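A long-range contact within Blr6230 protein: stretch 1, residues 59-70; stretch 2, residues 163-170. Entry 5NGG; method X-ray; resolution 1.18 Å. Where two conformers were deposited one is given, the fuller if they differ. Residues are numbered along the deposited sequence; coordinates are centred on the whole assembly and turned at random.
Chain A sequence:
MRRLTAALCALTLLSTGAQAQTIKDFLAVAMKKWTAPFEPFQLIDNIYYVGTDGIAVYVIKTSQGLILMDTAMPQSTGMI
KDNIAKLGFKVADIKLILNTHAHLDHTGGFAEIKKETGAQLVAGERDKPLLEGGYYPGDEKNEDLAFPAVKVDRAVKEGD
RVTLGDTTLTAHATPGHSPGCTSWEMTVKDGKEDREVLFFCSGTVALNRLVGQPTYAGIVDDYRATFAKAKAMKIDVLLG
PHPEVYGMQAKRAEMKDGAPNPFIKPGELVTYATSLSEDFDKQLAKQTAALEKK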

# COMPACT_ATOMS: atom_id res chain seq x y z
N VAL A 59 -0.61 -2.73 11.33
CA VAL A 59 -0.92 -3.99 12.02
C VAL A 59 -2.44 -4.08 12.18
O VAL A 59 -3.11 -3.12 12.58
CB VAL A 59 -0.26 -4.07 13.42
CG1 VAL A 59 -0.76 -5.27 14.22
CG2 VAL A 59 1.24 -4.16 13.27
N ILE A 60 -2.97 -5.25 11.86
CA ILE A 60 -4.38 -5.53 12.09
C ILE A 60 -4.42 -6.62 13.16
O ILE A 60 -3.88 -7.71 12.97
CB ILE A 60 -5.08 -5.98 10.79
CG1 ILE A 60 -4.96 -4.92 9.68
CG2 ILE A 60 -6.54 -6.25 11.09
CD1 ILE A 60 -5.25 -5.44 8.30
N LYS A 61 -5.02 -6.30 14.30
CA LYS A 61 -5.06 -7.23 15.42
C LYS A 61 -6.27 -8.15 15.29
O LYS A 61 -7.40 -7.67 15.25
CB LYS A 61 -5.11 -6.45 16.72
CG LYS A 61 -5.03 -7.31 17.97
CD LYS A 61 -5.12 -6.48 19.23
CE LYS A 61 -4.86 -7.30 20.49
NZ LYS A 61 -4.86 -6.46 21.72
N THR A 62 -6.02 -9.46 15.25
CA THR A 62 -7.08 -10.44 15.18
C THR A 62 -7.04 -11.33 16.42
O THR A 62 -6.06 -11.38 17.17
CB THR A 62 -7.00 -11.34 13.91
OG1 THR A 62 -6.16 -12.47 14.16
CG2 THR A 62 -6.54 -10.54 12.68
N SER A 63 -8.09 -12.12 16.57
CA SER A 63 -8.18 -13.09 17.64
C SER A 63 -7.15 -14.22 17.51
O SER A 63 -7.00 -14.99 18.46
CB SER A 63 -9.59 -13.69 17.66
OG SER A 63 -9.85 -14.29 16.41
N GLN A 64 -6.51 -14.40 16.35
CA GLN A 64 -5.55 -15.50 16.14
C GLN A 64 -4.18 -14.99 15.72
O GLN A 64 -3.39 -15.74 15.12
CB GLN A 64 -6.10 -16.49 15.12
CG GLN A 64 -7.32 -17.24 15.65
CD GLN A 64 -6.98 -18.22 16.76
OE1 GLN A 64 -5.87 -18.76 16.83
NE2 GLN A 64 -7.94 -18.46 17.64
N GLY A 65 -3.89 -13.73 16.03
CA GLY A 65 -2.60 -13.16 15.71
C GLY A 65 -2.72 -11.89 14.92
O GLY A 65 -3.79 -11.32 14.79
N LEU A 66 -1.60 -11.45 14.39
CA LEU A 66 -1.50 -10.18 13.68
C LEU A 66 -1.40 -10.39 12.19
O LEU A 66 -0.75 -11.32 11.72
CB LEU A 66 -0.27 -9.37 14.15
CG LEU A 66 -0.20 -9.23 15.66
CD1 LEU A 66 1.08 -8.49 16.03
CD2 LEU A 66 -1.46 -8.59 16.23
N ILE A 67 -2.05 -9.47 11.46
CA ILE A 67 -1.84 -9.32 10.03
C ILE A 67 -0.98 -8.07 9.84
O ILE A 67 -1.32 -7.01 10.38
CB ILE A 67 -3.16 -9.16 9.25
CG1 ILE A 67 -4.08 -10.36 9.51
CG2 ILE A 67 -2.88 -8.94 7.75
CD1 ILE A 67 -5.47 -10.18 8.92
N LEU A 68 0.12 -8.21 9.10
CA LEU A 68 0.95 -7.06 8.73
C LEU A 68 0.60 -6.63 7.33
O LEU A 68 0.66 -7.44 6.40
CB LEU A 68 2.42 -7.46 8.78
CG LEU A 68 3.42 -6.37 8.45
CD1 LEU A 68 3.41 -5.23 9.44
CD2 LEU A 68 4.80 -6.97 8.39
N MET A 69 0.20 -5.36 7.17
CA MET A 69 -0.11 -4.77 5.86
C MET A 69 1.10 -3.95 5.43
O MET A 69 1.33 -2.86 5.96
CB MET A 69 -1.35 -3.89 5.95
CG MET A 69 -1.75 -3.26 4.62
SD MET A 69 -2.33 -4.40 3.34
CE MET A 69 -3.87 -4.95 4.06
N ASP A 70 1.86 -4.51 4.49
CA ASP A 70 3.05 -3.92 3.88
C ASP A 70 4.23 -3.83 4.86
O ASP A 70 4.14 -4.18 6.03
CB ASP A 70 2.74 -2.58 3.19
CG ASP A 70 1.90 -2.74 1.94
OD1 ASP A 70 2.05 -3.74 1.19
OD2 ASP A 70 1.09 -1.81 1.68
N THR A 163 -8.69 -14.68 5.57
CA THR A 163 -9.16 -14.67 6.96
C THR A 163 -8.05 -15.08 7.92
O THR A 163 -7.33 -16.06 7.67
CB THR A 163 -10.37 -15.62 7.12
OG1 THR A 163 -11.44 -15.16 6.29
CG2 THR A 163 -10.88 -15.69 8.54
N LEU A 164 -7.90 -14.32 9.02
CA LEU A 164 -7.13 -14.77 10.19
C LEU A 164 -8.01 -14.58 11.41
O LEU A 164 -8.43 -13.45 11.72
CB LEU A 164 -5.82 -13.98 10.36
CG LEU A 164 -4.93 -14.39 11.56
CD1 LEU A 164 -4.39 -15.81 11.44
CD2 LEU A 164 -3.79 -13.41 11.76
N GLY A 165 -8.35 -15.69 12.07
CA GLY A 165 -9.21 -15.61 13.22
C GLY A 165 -10.54 -14.96 12.91
O GLY A 165 -11.27 -15.40 12.03
N ASP A 166 -10.84 -13.89 13.65
CA ASP A 166 -12.09 -13.14 13.53
C ASP A 166 -12.13 -12.06 12.44
O ASP A 166 -13.11 -11.31 12.35
CB ASP A 166 -12.43 -12.48 14.88
CG ASP A 166 -11.36 -11.52 15.38
OD1 ASP A 166 -10.33 -11.28 14.69
OD2 ASP A 166 -11.52 -11.03 16.51
N THR A 167 -11.09 -11.97 11.61
CA THR A 167 -10.92 -10.85 10.69
C THR A 167 -10.76 -11.33 9.26
O THR A 167 -9.94 -12.19 8.98
CB THR A 167 -9.70 -10.02 11.13
OG1 THR A 167 -9.95 -9.49 12.44
CG2 THR A 167 -9.43 -8.87 10.20
N THR A 168 -11.56 -10.78 8.36
CA THR A 168 -11.51 -11.11 6.94
C THR A 168 -11.30 -9.85 6.08
O THR A 168 -11.98 -8.82 6.27
CB THR A 168 -12.81 -11.80 6.52
OG1 THR A 168 -12.93 -13.02 7.24
CG2 THR A 168 -12.83 -12.13 5.02
N LEU A 169 -10.39 -9.96 5.11
CA LEU A 169 -10.19 -8.91 4.12
C LEU A 169 -10.54 -9.46 2.75
O LEU A 169 -10.33 -10.66 2.47
CB LEU A 169 -8.75 -8.39 4.11
CG LEU A 169 -8.29 -7.73 5.42
CD1 LEU A 169 -7.52 -8.71 6.31
CD2 LEU A 169 -7.46 -6.50 5.15
N THR A 170 -11.06 -8.58 1.88
CA THR A 170 -11.41 -8.92 0.51
C THR A 170 -10.46 -8.19 -0.44
O THR A 170 -10.26 -6.98 -0.34
CB THR A 170 -12.86 -8.53 0.21
OG1 THR A 170 -13.72 -9.23 1.11
CG2 THR A 170 -13.25 -8.89 -1.22
O HOH W 1 -9.92 -8.49 16.99

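What ties the two hairpin turns together? The firmest link is a hydrogen bond from Ser63 N to Asp166 OD1, 3.0 Å long and nearly straight at 163°. It is answered in the reverse direction by Asp166 N, which donates to Ser63 OG at 3.0 Å; at 129° this second bond is weak. Each residue thus offers its backbone amide to the other's side chain. A water adds a further link, donating to Lys61 O at 3.2 Å and to Asp166 OD2 at 3.0 Å, so both carboxylate oxygens of Asp166 are engaged.

How are these polar groups held in place? Ser63 and Asp166 each sit in a tight turn, and hydrogen bonds within each stretch brace it. In the type I turn from Thr62 to Gly65, Thr62 OG1 accepts from Gln64 N at 2.9 Å and donates to Gly65 O at 2.7 Å. In the type II' turn from Leu164 to Thr167, Thr167 OG1 donates to Asp166 OD1 at 2.9 Å, the same oxygen that receives the amide of Ser63. The CA-to-CB bond of Asp166 points sideways, but the end of its side chain comes nearer to the first stretch, where OD1 lies 3.4 Å from Thr62 CA.

Why can the turns approach so closely? Gly165 leaves room where the turns meet, its CA 4.7 Å from Gln64 CA. An ideal CB here would point toward the first stretch and clash, lying 2.5 Å from Ser63 OG and 2.9 Å from Gln64 N. The positive phi of 58° also favours glycine. Without that atom, Gly165 CA packs 3.5 Å from Ser63 OG and 3.5 Å from Gln64 CG. Gln64 starts toward the second stretch, but the end of its side chain leads away.

What fills the space behind the turns? Leu164, with the largest covered area of any residue in the contact, sets its CD2 3.8 Å from Ile67 CG1 and 3.7 Å from Leu66 O, while Thr62 CG2 meets Thr167 CB at 3.6 Å. Deeper in, Leu169 gathers three apolar partners: its CD1 lies 3.6 Å from Ile67 CD1, and its CD2 lies 4.0 Å from Ile60 CD1 and 4.1 Å from Met69 CE. The Met69 CA-to-CB bond points sideways, yet its side chain ends nearer to Leu169. No backbone hydrogen bond joins the strands across this contact; here they meet through side chains, most of them buried, with the direct hydrogen bonds between the stretches kept to the turns.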